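Local coordinates for protein putative citrate lyase, alfa subunit (Streptococcus mutans, PDB 2HJ0) that is a putative citrate lyase alpha subunit of the CitF family, built round two mixed beta sheets flanked by helices and paired with a second copy of itself, at residues Y175-G180 with V211-T216; I205-L210 with I228-A233; T245-N250 with A286-M291; E258-V263 with V440-V445. One frame throughout, in Å; residues are numbered along the deposited sequence.

Contact 1 (Y175-G180 with V211-T216)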
loop_
_atom_site.group_PDB
_atom_site.type_symbol
_atom_site.label_atom_id
_atom_site.label_comp_id
_atom_site.label_asym_id
_atom_site.label_seq_id
_atom_site.Cartn_x
_atom_site.Cartn_y
_atom_site.Cartn_z
ATOM N N TYR A 175 -4.344 0.610 16.990
ATOM C CA TYR A 175 -4.155 -0.605 16.222
ATOM C C TYR A 175 -3.105 -0.414 15.141
ATOM O O TYR A 175 -2.726 -1.381 14.480
ATOM C CB TYR A 175 -5.480 -1.049 15.607
ATOM C CG TYR A 175 -5.693 -2.546 15.657
ATOM C CD1 TYR A 175 -5.530 -3.255 16.849
ATOM C CD2 TYR A 175 -6.106 -3.247 14.532
ATOM C CE1 TYR A 175 -5.784 -4.616 16.922
ATOM C CE2 TYR A 175 -6.360 -4.616 14.599
ATOM C CZ TYR A 175 -6.201 -5.291 15.802
ATOM O OH TYR A 175 -6.494 -6.635 15.883
ATOM N N GLY A 176 -2.656 0.833 14.949
ATOM C CA GLY A 176 -1.631 1.113 13.951
ATOM C C GLY A 176 -1.922 2.001 12.738
ATOM O O GLY A 176 -0.981 2.427 12.061
ATOM N N ASN A 177 -3.190 2.255 12.413
ATOM C CA ASN A 177 -3.498 3.125 11.278
ATOM C C ASN A 177 -2.984 4.530 11.637
ATOM O O ASN A 177 -3.465 5.151 12.588
ATOM C CB ASN A 177 -5.005 3.168 11.021
ATOM C CG ASN A 177 -5.574 1.817 10.624
ATOM O OD1 ASN A 177 -5.207 1.247 9.590
ATOM N ND2 ASN A 177 -6.481 1.294 11.447
ATOM N N ALA A 178 -2.010 5.028 10.877
ATOM C CA ALA A 178 -1.411 6.332 11.149
ATOM C C ALA A 178 -1.309 7.233 9.922
ATOM O O ALA A 178 -1.333 6.765 8.781
ATOM C CB ALA A 178 -0.021 6.125 11.741
ATOM N N ASN A 179 -1.199 8.534 10.148
ATOM C CA ASN A 179 -1.049 9.453 9.028
ATOM C C ASN A 179 -0.253 10.652 9.505
ATOM O O ASN A 179 -0.032 10.807 10.703
ATOM C CB ASN A 179 -2.418 9.861 8.433
ATOM C CG ASN A 179 -3.250 10.726 9.363
ATOM O OD1 ASN A 179 -2.837 11.812 9.752
ATOM N ND2 ASN A 179 -4.444 10.249 9.707
ATOM N N GLY A 180 0.205 11.482 8.577
ATOM C CA GLY A 180 0.986 12.630 8.979
ATOM C C GLY A 180 0.286 13.956 8.794
ATOM O O GLY A 180 0.926 15.005 8.835
ATOM N N VAL A 211 -5.862 8.587 18.360
ATOM C CA VAL A 211 -7.182 8.782 17.799
ATOM C C VAL A 211 -8.037 7.516 17.890
ATOM O O VAL A 211 -7.517 6.401 17.834
ATOM C CB VAL A 211 -7.032 9.222 16.331
ATOM C CG1 VAL A 211 -8.377 9.201 15.613
ATOM C CG2 VAL A 211 -6.421 10.609 16.300
ATOM N N PRO A 212 -9.363 7.672 18.069
ATOM C CA PRO A 212 -10.225 6.485 18.149
ATOM C C PRO A 212 -10.242 5.734 16.813
ATOM O O PRO A 212 -10.140 6.334 15.737
ATOM C CB PRO A 212 -11.593 7.066 18.525
ATOM C CG PRO A 212 -11.535 8.475 17.974
ATOM C CD PRO A 212 -10.134 8.912 18.293
ATOM N N TYR A 213 -10.360 4.416 16.903
ATOM C CA TYR A 213 -10.377 3.547 15.738
ATOM C C TYR A 213 -11.673 3.685 14.950
ATOM O O TYR A 213 -12.751 3.782 15.533
ATOM C CB TYR A 213 -10.215 2.091 16.196
ATOM C CG TYR A 213 -10.029 1.087 15.081
ATOM C CD1 TYR A 213 -11.113 0.638 14.320
ATOM C CD2 TYR A 213 -8.764 0.596 14.774
ATOM C CE1 TYR A 213 -10.937 -0.274 13.278
ATOM C CE2 TYR A 213 -8.580 -0.313 13.735
ATOM C CZ TYR A 213 -9.668 -0.741 12.993
ATOM O OH TYR A 213 -9.472 -1.618 11.950
ATOM N N PRO A 214 -11.587 3.695 13.615
ATOM C CA PRO A 214 -10.369 3.591 12.799
ATOM C C PRO A 214 -9.889 4.988 12.407
ATOM O O PRO A 214 -10.704 5.858 12.110
ATOM C CB PRO A 214 -10.841 2.811 11.586
ATOM C CG PRO A 214 -12.231 3.381 11.396
ATOM C CD PRO A 214 -12.774 3.360 12.808
ATOM N N ASN A 215 -8.580 5.202 12.401
ATOM C CA ASN A 215 -8.032 6.496 12.031
ATOM C C ASN A 215 -7.958 6.588 10.506
ATOM O O ASN A 215 -7.699 5.587 9.823
ATOM C CB ASN A 215 -6.637 6.661 12.651
ATOM C CG ASN A 215 -5.973 7.984 12.283
ATOM O OD1 ASN A 215 -6.656 8.975 12.028
ATOM N ND2 ASN A 215 -4.629 8.007 12.275
ATOM N N THR A 216 -8.213 7.782 9.979
ATOM C CA THR A 216 -8.156 8.034 8.540
ATOM C C THR A 216 -7.860 9.515 8.293
ATOM O O THR A 216 -8.232 10.362 9.097
ATOM C CB THR A 216 -9.485 7.669 7.831
ATOM O OG1 THR A 216 -10.587 8.249 8.534
ATOM C CG2 THR A 216 -9.669 6.163 7.754
#
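Tyr175 and Tyr213 meet where the loop 211-216 runs beside the segment that enters strand 178-179, the second arm of a small antiparallel hairpin with strand 171-172. The ring planes are 82° apart and the approach is oblique; Tyr175 CB comes to the edge of the Tyr213 ring, 3.7 Å from Tyr213 CE2. CG of Tyr213 lies anti to the backbone N (chi1 -172°), and Pro214, which follows a cis peptide bond, puts its CB over one face of that ring. Asn177 brings its ND2 in on a slant, 3.5 Å from Tyr213 CE2. That amide is held by Asp173 and by Gln222 OE1, the latter also bonded to Tyr213 OH. Further along, Asn215 and Asn179 cross at about a right angle, with amide planes 49° apart. Asn179 is fixed separately, ND2 giving a hydrogen bond to Pro217 O and OD1 taking one from Thr181 N. The second subunit packs on this surface, with Met353 of that subunit on Asn177 and its Val363 on Tyr213. One direct hydrogen bond joins the segments: Asn215 ND2 to Asn177 O, 3.1 Å, the donor standing above the carbonyl plane while Asn177 O lies near the plane of the Asn215 amide.

Contact 2 (I205-L210 with I228-A233)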
loop_
_atom_site.group_PDB
_atom_site.type_symbol
_atom_site.label_atom_id
_atom_site.label_comp_id
_atom_site.label_asym_id
_atom_site.label_seq_id
_atom_site.Cartn_x
_atom_site.Cartn_y
_atom_site.Cartn_z
ATOM N N ILE A 205 5.141 2.294 15.907
ATOM C CA ILE A 205 4.882 3.695 15.598
ATOM C C ILE A 205 4.703 4.435 16.929
ATOM O O ILE A 205 4.024 3.943 17.836
ATOM C CB ILE A 205 3.613 3.926 14.663
ATOM C CG1 ILE A 205 2.328 3.811 15.462
ATOM C CG2 ILE A 205 3.588 2.960 13.487
ATOM C CD1 ILE A 205 1.825 5.144 15.858
ATOM N N VAL A 206 5.350 5.594 17.052
ATOM C CA VAL A 206 5.295 6.419 18.263
ATOM C C VAL A 206 4.453 7.645 17.933
ATOM O O VAL A 206 4.869 8.515 17.153
ATOM C CB VAL A 206 6.713 6.891 18.679
ATOM C CG1 VAL A 206 6.672 7.560 20.055
ATOM C CG2 VAL A 206 7.661 5.722 18.651
ATOM N N THR A 207 3.265 7.713 18.515
ATOM C CA THR A 207 2.402 8.834 18.220
ATOM C C THR A 207 2.350 9.853 19.320
ATOM O O THR A 207 2.648 9.584 20.490
ATOM C CB THR A 207 0.958 8.404 17.911
ATOM O OG1 THR A 207 0.232 9.514 17.355
ATOM C CG2 THR A 207 0.273 7.925 19.167
ATOM N N ASP A 208 1.927 11.034 18.920
ATOM C CA ASP A 208 1.835 12.160 19.810
ATOM C C ASP A 208 0.392 12.366 20.205
ATOM O O ASP A 208 0.097 12.994 21.223
ATOM C CB ASP A 208 2.351 13.386 19.075
ATOM C CG ASP A 208 2.969 14.358 19.988
ATOM O OD1 ASP A 208 3.676 15.267 19.480
ATOM O OD2 ASP A 208 2.736 14.196 21.216
ATOM N N THR A 209 -0.509 11.851 19.375
ATOM C CA THR A 209 -1.929 11.992 19.633
ATOM C C THR A 209 -2.638 10.720 19.236
ATOM O O THR A 209 -2.519 10.273 18.099
ATOM C CB THR A 209 -2.515 13.201 18.863
ATOM O OG1 THR A 209 -2.811 12.826 17.517
ATOM C CG2 THR A 209 -1.493 14.361 18.844
ATOM N N LEU A 210 -3.365 10.134 20.184
ATOM C CA LEU A 210 -4.089 8.889 19.959
ATOM C C LEU A 210 -5.512 9.151 19.499
ATOM O O LEU A 210 -6.286 9.829 20.165
ATOM C CB LEU A 210 -4.108 8.061 21.241
ATOM C CG LEU A 210 -3.850 6.560 21.045
ATOM C CD1 LEU A 210 -3.899 5.858 22.399
ATOM C CD2 LEU A 210 -4.872 5.964 20.113
ATOM N N ILE A 228 2.126 0.274 19.263
ATOM C CA ILE A 228 1.892 1.701 19.268
ATOM C C ILE A 228 2.195 2.230 20.653
ATOM O O ILE A 228 1.753 1.667 21.651
ATOM C CB ILE A 228 0.444 2.059 18.932
ATOM C CG1 ILE A 228 0.081 1.553 17.539
ATOM C CG2 ILE A 228 0.271 3.557 18.991
ATOM C CD1 ILE A 228 -0.266 0.086 17.481
ATOM N N VAL A 229 2.975 3.298 20.714
ATOM C CA VAL A 229 3.312 3.891 21.986
ATOM C C VAL A 229 2.983 5.366 21.927
ATOM O O VAL A 229 3.320 6.054 20.964
ATOM C CB VAL A 229 4.802 3.708 22.314
ATOM C CG1 VAL A 229 5.635 4.159 21.142
ATOM C CG2 VAL A 229 5.167 4.507 23.555
ATOM N N VAL A 230 2.316 5.848 22.962
ATOM C CA VAL A 230 1.942 7.246 23.034
ATOM C C VAL A 230 2.904 8.018 23.924
ATOM O O VAL A 230 3.259 7.547 24.992
ATOM C CB VAL A 230 0.531 7.384 23.610
ATOM C CG1 VAL A 230 0.226 8.846 23.854
ATOM C CG2 VAL A 230 -0.488 6.782 22.650
ATOM N N VAL A 231 3.323 9.199 23.485
ATOM C CA VAL A 231 4.228 10.029 24.283
ATOM C C VAL A 231 3.721 11.471 24.323
ATOM O O VAL A 231 2.836 11.843 23.553
ATOM C CB VAL A 231 5.662 10.024 23.717
ATOM C CG1 VAL A 231 6.276 8.651 23.898
ATOM C CG2 VAL A 231 5.645 10.418 22.242
ATOM N N ASP A 232 4.286 12.284 25.211
ATOM C CA ASP A 232 3.859 13.675 25.330
ATOM C C ASP A 232 4.110 14.484 24.056
ATOM O O ASP A 232 3.281 15.317 23.680
ATOM C CB ASP A 232 4.548 14.347 26.529
ATOM C CG ASP A 232 4.008 15.753 26.805
ATOM O OD1 ASP A 232 2.780 15.886 27.065
ATOM O OD2 ASP A 232 4.808 16.724 26.760
ATOM N N ALA A 233 5.237 14.233 23.390
ATOM C CA ALA A 233 5.584 14.948 22.155
ATOM C C ALA A 233 6.583 14.194 21.301
ATOM O O ALA A 233 7.617 13.761 21.794
ATOM C CB ALA A 233 6.150 16.323 22.481
#
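Val206 and Val229 lie side by side at the apolar centre, pointing the same way from two neighbouring parallel strands, with Val206 CG2 3.6 Å from Val229 CG1. The other branch, Val206 CG1, reaches on to Val231 CG2 at 3.7 Å. On the opposite face of the sheet Ile205 and Ile228 pair in the same manner, CG1 to CG1 at 3.8 Å, and the next pair on that face is Thr207 with Val230. There Thr207 sets its methyl CG2 against Val230 CG2, while OG1, anti to the backbone N (chi1 -168°), has Ala169 O as a hydrogen-bond partner, with Thr209 O also close. Leu210 then crosses Val230 at about a right angle, CD1 3.5 Å from Val230 CG2. Between the strands run three backbone hydrogen bonds in parallel register: Val229 N to Ile205 O, Thr207 N to Val229 O, and Val231 N to Thr207 O at 3.1 Å. Beyond the last strand residues lies the polar edge, where Asp208 reaches across to the backbone near Ala233; its OD1 is hydrogen-bonded to Ile234 N and Thr185 OG1. In the fold, helix 52-58 packs Ile52 against Val206, Val229 and Val231, Ser172 of strand 171-172 touches Ile205, Thr207 and Ile228, and strands 164-169 and 48-49 continue the sheet outward from the two strands.

Contact 3 (T245-N250 with A286-M291)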
loop_
_atom_site.group_PDB
_atom_site.type_symbol
_atom_site.label_atom_id
_atom_site.label_comp_id
_atom_site.label_asym_id
_atom_site.label_seq_id
_atom_site.Cartn_x
_atom_site.Cartn_y
_atom_site.Cartn_z
ATOM N N THR A 245 7.862 29.421 3.498
ATOM C CA THR A 245 9.071 30.199 3.272
ATOM C C THR A 245 8.984 30.890 1.917
ATOM O O THR A 245 8.988 30.240 0.874
ATOM C CB THR A 245 10.337 29.319 3.332
ATOM O OG1 THR A 245 10.425 28.688 4.623
ATOM C CG2 THR A 245 11.584 30.179 3.108
ATOM N N ARG A 246 8.898 32.214 1.949
ATOM C CA ARG A 246 8.787 33.002 0.733
ATOM C C ARG A 246 10.077 32.926 -0.079
ATOM O O ARG A 246 11.102 32.452 0.408
ATOM C CB ARG A 246 8.458 34.464 1.079
ATOM C CG ARG A 246 8.012 35.329 -0.116
ATOM C CD ARG A 246 6.715 34.807 -0.758
ATOM N NE ARG A 246 6.238 35.638 -1.872
ATOM C CZ ARG A 246 5.808 36.894 -1.755
ATOM N NH1 ARG A 246 5.786 37.487 -0.567
ATOM N NH2 ARG A 246 5.390 37.553 -2.831
ATOM N N TYR A 247 10.003 33.394 -1.322
ATOM C CA TYR A 247 11.137 33.397 -2.230
ATOM C C TYR A 247 12.282 34.262 -1.724
ATOM O O TYR A 247 12.153 34.972 -0.732
ATOM C CB TYR A 247 10.715 33.912 -3.600
ATOM C CG TYR A 247 9.683 33.070 -4.301
ATOM C CD1 TYR A 247 9.949 31.745 -4.650
ATOM C CD2 TYR A 247 8.449 33.609 -4.647
ATOM C CE1 TYR A 247 9.006 30.980 -5.331
ATOM C CE2 TYR A 247 7.504 32.858 -5.324
ATOM C CZ TYR A 247 7.786 31.545 -5.665
ATOM O OH TYR A 247 6.840 30.817 -6.347
ATOM N N THR A 248 13.404 34.210 -2.427
ATOM C CA THR A 248 14.572 34.984 -2.046
ATOM C C THR A 248 14.481 36.440 -2.500
ATOM O O THR A 248 13.620 36.806 -3.297
ATOM C CB THR A 248 15.844 34.347 -2.627
ATOM O OG1 THR A 248 16.989 35.116 -2.247
ATOM C CG2 THR A 248 15.757 34.278 -4.142
ATOM N N LYS A 249 15.383 37.264 -1.983
ATOM C CA LYS A 249 15.435 38.684 -2.308
ATOM C C LYS A 249 16.791 38.991 -2.919
ATOM O O LYS A 249 16.977 40.028 -3.548
ATOM C CB LYS A 249 15.252 39.503 -1.036
ATOM C CG LYS A 249 14.054 39.077 -0.212
ATOM C CD LYS A 249 12.756 39.604 -0.801
ATOM C CE LYS A 249 12.390 40.920 -0.161
ATOM N NZ LYS A 249 12.238 40.747 1.313
ATOM N N ASN A 250 17.737 38.077 -2.720
ATOM C CA ASN A 250 19.089 38.231 -3.245
ATOM C C ASN A 250 19.084 38.341 -4.759
ATOM O O ASN A 250 18.825 37.363 -5.464
ATOM C CB ASN A 250 19.961 37.049 -2.855
ATOM C CG ASN A 250 21.360 37.179 -3.402
ATOM O OD1 ASN A 250 22.102 38.077 -3.011
ATOM N ND2 ASN A 250 21.727 36.296 -4.329
ATOM N N ALA A 286 13.061 29.789 -6.231
ATOM C CA ALA A 286 12.587 30.996 -6.886
ATOM C C ALA A 286 12.268 30.801 -8.359
ATOM O O ALA A 286 11.406 31.479 -8.910
ATOM C CB ALA A 286 13.612 32.101 -6.726
ATOM N N VAL A 287 12.971 29.882 -9.001
ATOM C CA VAL A 287 12.746 29.635 -10.410
ATOM C C VAL A 287 11.255 29.486 -10.715
ATOM O O VAL A 287 10.814 29.845 -11.802
ATOM C CB VAL A 287 13.518 28.372 -10.870
ATOM C CG1 VAL A 287 12.933 27.140 -10.206
ATOM C CG2 VAL A 287 13.474 28.244 -12.372
ATOM N N THR A 288 10.476 28.981 -9.759
ATOM C CA THR A 288 9.041 28.799 -9.989
ATOM C C THR A 288 8.296 30.120 -10.222
ATOM O O THR A 288 7.288 30.151 -10.926
ATOM C CB THR A 288 8.337 28.052 -8.822
ATOM O OG1 THR A 288 8.297 28.891 -7.667
ATOM C CG2 THR A 288 9.051 26.788 -8.482
ATOM N N ARG A 289 8.781 31.206 -9.630
ATOM C CA ARG A 289 8.145 32.508 -9.805
ATOM C C ARG A 289 8.172 32.917 -11.266
ATOM O O ARG A 289 7.131 33.221 -11.853
ATOM C CB ARG A 289 8.854 33.588 -8.977
ATOM C CG ARG A 289 8.454 35.004 -9.352
ATOM C CD ARG A 289 9.398 36.049 -8.779
ATOM N NE ARG A 289 9.246 36.227 -7.338
ATOM C CZ ARG A 289 10.080 36.946 -6.594
ATOM N NH1 ARG A 289 11.119 37.540 -7.165
ATOM N NH2 ARG A 289 9.879 37.072 -5.285
ATOM N N PHE A 290 9.364 32.920 -11.854
ATOM C CA PHE A 290 9.520 33.307 -13.256
ATOM C C PHE A 290 8.839 32.310 -14.169
ATOM O O PHE A 290 8.276 32.676 -15.199
ATOM C CB PHE A 290 11.005 33.422 -13.617
ATOM C CG PHE A 290 11.754 34.377 -12.742
ATOM C CD1 PHE A 290 12.192 33.982 -11.486
ATOM C CD2 PHE A 290 11.955 35.694 -13.140
ATOM C CE1 PHE A 290 12.816 34.887 -10.635
ATOM C CE2 PHE A 290 12.576 36.609 -12.300
ATOM C CZ PHE A 290 13.006 36.206 -11.044
HETATM N N MSE A 291 8.882 31.047 -13.775
HETATM C CA MSE A 291 8.272 29.989 -14.555
HETATM C C MSE A 291 6.760 30.224 -14.656
HETATM O O MSE A 291 6.187 30.175 -15.751
HETATM C CB MSE A 291 8.559 28.641 -13.896
HETATM C CG MSE A 291 8.894 27.528 -14.866
HETATM SE SE MSE A 291 9.013 25.839 -13.954
HETATM C CE MSE A 291 10.559 26.217 -12.846
#
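The Tyr247 ring carries Arg289 CB over one face and Thr288 OG1 at its edge, where loop 245-250, which forms an ST turn before helix 251-265, is laid against helix 282-297. The CH-pi contact is offset toward the rim: Arg289 CB is 4.2 Å from the ring centroid and 21° off the normal, nearest to CE2 and CZ. The arginine chain bends at chi3 (-73°), bringing NE near Tyr247 CD2; the guanidinium plane is 80° from the ring, with NH2 3.7 Å from Tyr247 CB. Ala286 approaches the ring obliquely, its CA 3.5 Å from Tyr247 CD1. At the phenol end, Tyr247 OH and Thr288 OG1 share a hydrogen bond of 2.8 Å, and the threonine oxygen is also bonded to Leu285 O one turn back in the helix. Tyr247 is thus held to the helix by both its ring face and its hydroxyl, while Ala312 of helix 311-318 packs beside it. Next along the loop, Thr248 rests its methyl on the helix, CG2 4.0 Å from Ala286 CB. Thr248 OG1, also bonded to Glu253 of helix 251-265, accepts from the backbone N of Asn250, the N-cap residue, at 3.1 Å.

Contact 4 (E258-V263 with V440-V445)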
loop_
_atom_site.group_PDB
_atom_site.type_symbol
_atom_site.label_atom_id
_atom_site.label_comp_id
_atom_site.label_asym_id
_atom_site.label_seq_id
_atom_site.Cartn_x
_atom_site.Cartn_y
_atom_site.Cartn_z
ATOM N N GLU A 258 15.973 33.262 -12.714
ATOM C CA GLU A 258 15.401 33.693 -13.984
ATOM C C GLU A 258 16.051 33.023 -15.184
ATOM O O GLU A 258 15.353 32.606 -16.107
ATOM C CB GLU A 258 15.464 35.216 -14.131
ATOM C CG GLU A 258 14.928 35.692 -15.472
ATOM C CD GLU A 258 14.370 37.111 -15.456
ATOM O OE1 GLU A 258 15.068 38.029 -14.944
ATOM O OE2 GLU A 258 13.233 37.307 -15.975
ATOM N N TYR A 259 17.379 32.921 -15.176
ATOM C CA TYR A 259 18.069 32.265 -16.279
ATOM C C TYR A 259 17.603 30.806 -16.327
ATOM O O TYR A 259 17.361 30.256 -17.405
ATOM C CB TYR A 259 19.595 32.318 -16.098
ATOM C CG TYR A 259 20.277 33.608 -16.547
ATOM C CD1 TYR A 259 19.753 34.386 -17.585
ATOM C CD2 TYR A 259 21.485 34.018 -15.971
ATOM C CE1 TYR A 259 20.417 35.535 -18.034
ATOM C CE2 TYR A 259 22.154 35.159 -16.412
ATOM C CZ TYR A 259 21.620 35.911 -17.437
ATOM O OH TYR A 259 22.288 37.050 -17.848
ATOM N N ALA A 260 17.463 30.187 -15.157
ATOM C CA ALA A 260 17.015 28.802 -15.081
ATOM C C ALA A 260 15.637 28.624 -15.719
ATOM O O ALA A 260 15.418 27.697 -16.503
ATOM C CB ALA A 260 16.985 28.344 -13.631
ATOM N N ALA A 261 14.708 29.513 -15.386
ATOM C CA ALA A 261 13.362 29.435 -15.947
ATOM C C ALA A 261 13.360 29.603 -17.467
ATOM O O ALA A 261 12.575 28.950 -18.160
ATOM C CB ALA A 261 12.468 30.476 -15.307
ATOM N N LYS A 262 14.237 30.468 -17.986
ATOM C CA LYS A 262 14.310 30.690 -19.432
ATOM C C LYS A 262 14.793 29.427 -20.121
ATOM O O LYS A 262 14.388 29.132 -21.243
ATOM C CB LYS A 262 15.245 31.852 -19.777
ATOM C CG LYS A 262 14.664 33.237 -19.526
ATOM C CD LYS A 262 15.734 34.343 -19.693
ATOM C CE LYS A 262 15.229 35.741 -19.288
ATOM N NZ LYS A 262 16.338 36.744 -19.291
ATOM N N VAL A 263 15.652 28.675 -19.447
ATOM C CA VAL A 263 16.139 27.444 -20.039
ATOM C C VAL A 263 14.980 26.442 -20.126
ATOM O O VAL A 263 14.794 25.796 -21.154
ATOM C CB VAL A 263 17.306 26.856 -19.226
ATOM C CG1 VAL A 263 17.757 25.546 -19.836
ATOM C CG2 VAL A 263 18.453 27.841 -19.193
ATOM N N VAL A 440 22.268 20.760 -17.948
ATOM C CA VAL A 440 22.532 22.183 -18.050
ATOM C C VAL A 440 22.856 22.783 -16.706
ATOM O O VAL A 440 22.184 22.516 -15.712
ATOM C CB VAL A 440 21.311 22.942 -18.610
ATOM C CG1 VAL A 440 21.672 24.415 -18.800
ATOM C CG2 VAL A 440 20.845 22.306 -19.911
ATOM N N VAL A 441 23.890 23.606 -16.691
ATOM C CA VAL A 441 24.322 24.275 -15.479
ATOM C C VAL A 441 23.993 25.764 -15.634
ATOM O O VAL A 441 24.246 26.356 -16.684
ATOM C CB VAL A 441 25.843 24.071 -15.261
ATOM C CG1 VAL A 441 26.354 24.988 -14.167
ATOM C CG2 VAL A 441 26.120 22.633 -14.898
ATOM N N VAL A 442 23.411 26.363 -14.598
ATOM C CA VAL A 442 23.045 27.775 -14.640
ATOM C C VAL A 442 23.725 28.568 -13.516
ATOM O O VAL A 442 23.677 28.169 -12.353
ATOM C CB VAL A 442 21.512 27.945 -14.517
ATOM C CG1 VAL A 442 21.127 29.411 -14.639
ATOM C CG2 VAL A 442 20.814 27.121 -15.584
ATOM N N THR A 443 24.356 29.684 -13.881
ATOM C CA THR A 443 25.043 30.559 -12.930
ATOM C C THR A 443 24.614 32.002 -13.180
ATOM O O THR A 443 23.742 32.251 -14.011
ATOM C CB THR A 443 26.562 30.484 -13.103
ATOM O OG1 THR A 443 26.933 31.083 -14.353
ATOM C CG2 THR A 443 27.022 29.043 -13.087
ATOM N N GLU A 444 25.216 32.961 -12.482
ATOM C CA GLU A 444 24.820 34.351 -12.705
ATOM C C GLU A 444 25.557 34.937 -13.905
ATOM O O GLU A 444 25.274 36.045 -14.358
ATOM C CB GLU A 444 25.058 35.200 -11.449
ATOM C CG GLU A 444 26.500 35.550 -11.125
ATOM C CD GLU A 444 27.284 34.416 -10.463
ATOM O OE1 GLU A 444 28.307 34.714 -9.815
ATOM O OE2 GLU A 444 26.895 33.242 -10.589
ATOM N N VAL A 445 26.481 34.149 -14.440
ATOM C CA VAL A 445 27.277 34.561 -15.576
ATOM C C VAL A 445 26.755 33.932 -16.860
ATOM O O VAL A 445 27.132 34.333 -17.962
ATOM C CB VAL A 445 28.731 34.163 -15.353
ATOM C CG1 VAL A 445 29.592 34.631 -16.504
ATOM C CG2 VAL A 445 29.211 34.779 -14.053
#
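Tyr259 leads the packing of helix 258-263 against strand 440-442, the helix-on-sheet contact of an alpha/beta fold, in which the two run roughly antiparallel (153°) with axes 9.0 Å apart. Its CB rests on the strand, 3.6 Å from Val442 CG1. With CG anti to the carbonyl carbon (chi1 -83°), the ring then passes beyond the valine toward the loop that follows the strand. Ring atom CD2 comes 3.5 Å from Thr443 O, and the next atom along, CE2, lies 3.8 Å from Glu444 O. Both carbonyl oxygens thus meet the ring at its edge, near its plane, so the aromatic C-H groups and not the pi face are turned to them. No hydrogen bond joins the two segments, and the rest of the interface is apolar. Val442 spreads its branches under the helix: CG1 also approaches Ala260, whose N is 3.8 Å away, while CG2 faces Ala260 CA and Val263 CG2. One turn on from Tyr259, Val263 makes the last contact, CG1 to Val440 CG1 at 4.2 Å. After Val442 the chain forms an ST turn, Val445 N bonding to Thr443 OG1, which is also bonded to Gly446 O. Strand 440-442 lies between strands 409-413 and 447-449, whose Leu411, Ile413 and Ile447 add to the same apolar layer, and helix 282-297 packs Val287 and Phe290 against Ala261 of the helix.

The four contacts fall into two groups. Contacts 1 and 2, with centres 11 Å apart, interleave along the chain and touch where Ile228 CD1 packs on the backbone of Tyr175 and Gly176; contact 2 joins two strands of the ten-strand mixed sheet, and contact 1 lies beside it against the second subunit. Contacts 3 and 4 follow in sequence, also interleaved, with centres 14 Å apart, and share the packing of helix 251-265 on helix 282-297. Contact 4 places the former helix on the nine-strand sheet. Contacts 2 and 4, centres 46 Å apart, lie on opposite sides of the chain's centre, one in the ten-strand and the other on the nine-strand sheet, which suggests two alpha/beta halves.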